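Local coordinates for RNA-binding protein Unr (Drosophila melanogaster, PDB 4QQB) that binds RNA through its canonical cold-shock domains and regulates dosage compensation in both sexes of the fly, at residues G9-L14 / D48-E53. Residues are numbered along the deposited sequence; the frame is centred on the assembly and turned at random.
With nucleotides of chain A.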
# COMPACT_ATOMS: atom_id res chain seq x y z
N GLY E 9 2.35 12.49 -31.06
CA GLY E 9 1.47 11.33 -31.16
C GLY E 9 0.01 11.65 -30.88
O GLY E 9 -0.32 12.77 -30.47
N ILE E 10 -0.85 10.66 -31.11
CA ILE E 10 -2.29 10.81 -30.87
C ILE E 10 -2.72 9.87 -29.75
O ILE E 10 -2.24 8.74 -29.65
CB ILE E 10 -3.12 10.43 -32.13
CG1 ILE E 10 -2.44 10.88 -33.43
CG2 ILE E 10 -4.53 11.00 -32.02
CD1 ILE E 10 -2.25 12.37 -33.57
N ILE E 11 -3.66 10.34 -28.92
CA ILE E 11 -4.24 9.51 -27.86
C ILE E 11 -5.05 8.35 -28.47
O ILE E 11 -6.04 8.56 -29.18
CB ILE E 11 -5.16 10.33 -26.92
CG1 ILE E 11 -4.39 11.49 -26.26
CG2 ILE E 11 -5.79 9.44 -25.86
CD1 ILE E 11 -3.35 11.07 -25.24
N GLU E 12 -4.63 7.13 -28.18
CA GLU E 12 -5.22 5.92 -28.74
C GLU E 12 -6.31 5.32 -27.85
O GLU E 12 -7.30 4.77 -28.33
CB GLU E 12 -4.11 4.88 -28.93
CG GLU E 12 -3.85 4.46 -30.37
CD GLU E 12 -4.41 3.09 -30.69
OE1 GLU E 12 -3.72 2.31 -31.39
OE2 GLU E 12 -5.54 2.78 -30.23
N LYS E 13 -6.08 5.39 -26.54
CA LYS E 13 -7.00 4.85 -25.54
C LYS E 13 -6.68 5.45 -24.18
O LYS E 13 -5.52 5.73 -23.88
CB LYS E 13 -6.88 3.33 -25.45
CG LYS E 13 -7.69 2.74 -24.30
CD LYS E 13 -8.00 1.27 -24.48
CE LYS E 13 -9.21 0.88 -23.65
NZ LYS E 13 -9.63 -0.52 -23.91
N LEU E 14 -7.72 5.61 -23.35
CA LEU E 14 -7.57 6.11 -21.99
C LEU E 14 -8.22 5.20 -20.95
O LEU E 14 -9.31 4.67 -21.18
CB LEU E 14 -8.18 7.50 -21.88
CG LEU E 14 -7.54 8.58 -22.75
CD1 LEU E 14 -8.35 9.86 -22.65
CD2 LEU E 14 -6.10 8.83 -22.34
N ASP E 48 -7.14 13.36 -29.20
CA ASP E 48 -6.35 14.55 -28.89
C ASP E 48 -4.88 14.35 -29.28
O ASP E 48 -4.32 13.27 -29.07
CB ASP E 48 -6.44 14.90 -27.40
CG ASP E 48 -7.77 15.54 -27.03
OD1 ASP E 48 -8.27 16.40 -27.79
OD2 ASP E 48 -8.33 15.19 -25.96
N PRO E 49 -4.26 15.37 -29.88
CA PRO E 49 -2.85 15.26 -30.27
C PRO E 49 -1.93 15.70 -29.13
O PRO E 49 -2.25 16.66 -28.42
CB PRO E 49 -2.75 16.22 -31.45
CG PRO E 49 -3.77 17.28 -31.16
CD PRO E 49 -4.83 16.67 -30.28
N VAL E 50 -0.80 15.01 -28.98
CA VAL E 50 0.12 15.26 -27.87
C VAL E 50 1.60 15.22 -28.25
O VAL E 50 2.00 14.54 -29.21
CB VAL E 50 -0.10 14.25 -26.72
CG1 VAL E 50 -1.39 14.56 -25.98
CG2 VAL E 50 -0.12 12.82 -27.25
N GLU E 51 2.39 15.96 -27.46
CA GLU E 51 3.85 16.01 -27.59
C GLU E 51 4.48 15.46 -26.31
O GLU E 51 4.02 15.75 -25.20
CB GLU E 51 4.32 17.44 -27.82
CG GLU E 51 5.79 17.56 -28.23
CD GLU E 51 6.18 18.96 -28.64
OE1 GLU E 51 7.02 19.10 -29.56
OE2 GLU E 51 5.64 19.93 -28.05
N PHE E 52 5.55 14.69 -26.48
CA PHE E 52 6.12 13.91 -25.38
C PHE E 52 7.52 13.44 -25.73
O PHE E 52 7.91 13.45 -26.89
CB PHE E 52 5.25 12.68 -25.13
CG PHE E 52 5.17 11.77 -26.32
CD1 PHE E 52 6.13 10.79 -26.53
CD2 PHE E 52 4.17 11.92 -27.26
CE1 PHE E 52 6.07 9.96 -27.64
CE2 PHE E 52 4.11 11.10 -28.37
CZ PHE E 52 5.06 10.11 -28.56
N GLU E 53 8.25 12.99 -24.72
CA GLU E 53 9.54 12.35 -24.92
C GLU E 53 9.39 10.85 -24.67
O GLU E 53 8.86 10.46 -23.63
CB GLU E 53 10.58 12.94 -23.97
CG GLU E 53 11.99 12.38 -24.17
CD GLU E 53 13.00 12.94 -23.18
OE1 GLU E 53 12.64 13.18 -22.00
OE2 GLU E 53 14.17 13.11 -23.58
P G A 14 -9.55 -2.63 -21.19
OP1 G A 14 -9.69 -3.84 -22.06
OP2 G A 14 -10.44 -1.46 -21.41
O5' G A 14 -9.68 -3.07 -19.67
C5' G A 14 -10.00 -4.42 -19.31
C4' G A 14 -10.81 -4.44 -18.04
O4' G A 14 -9.91 -4.33 -16.92
C3' G A 14 -11.87 -3.34 -17.92
O3' G A 14 -13.23 -3.82 -17.87
C2' G A 14 -11.32 -2.39 -16.83
O2' G A 14 -12.27 -1.94 -15.89
C1' G A 14 -10.27 -3.23 -16.11
N9 G A 14 -9.04 -2.50 -15.79
C8 G A 14 -8.24 -1.82 -16.67
N7 G A 14 -7.18 -1.30 -16.10
C5 G A 14 -7.28 -1.68 -14.77
C6 G A 14 -6.43 -1.41 -13.67
O6 G A 14 -5.37 -0.77 -13.65
N1 G A 14 -6.91 -1.98 -12.50
C2 G A 14 -8.07 -2.72 -12.39
N2 G A 14 -8.36 -3.19 -11.17
N3 G A 14 -8.87 -2.98 -13.41
C4 G A 14 -8.42 -2.43 -14.56
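Gly9 and Val50 form an antiparallel hydrogen-bonded pair, Gly9 N giving to Val50 O at 2.8 Å and Val50 N to Gly9 O at 2.7 Å. A third bond, from Ile11 N to Asp48 O at 3.0 Å, is nearly straight (170°). Close packing lies on the buried face, where the CD1 of Ile11 meets Val50 CG1 at 4.1 Å, the two side chains crossing at about a right angle. With its CG1 anti to the carbonyl carbon (chi1 -59°), Ile11 also lies against Asp48, its CG1 3.3 Å from Asp48 O and touching the CB of Asp48. The CE2 edge of the Phe52 ring comes to Gly9, whose CA lies in the ring plane; a side chain there would collide with CE2. Strand 7-14, the middle one of five in the OB fold of this first cold-shock domain, lies beside strand 49-56, and Phe32, Leu44 and Val68 pack around Ile11 and Val50. An alanine in place of Ile11 would probably open a gap beside Val50 and Phe32. Across the sheet, packing is sparser: Ile10 CD1 approaches Pro49 CB at 4.4 Å, both residues partly exposed. Farther on the strands diverge, Glu12 and Lys13 form a classic beta bulge facing Phe20 of strand 18-23, and Lys13 NZ hydrogen-bonds OP2 of G14 of chain A.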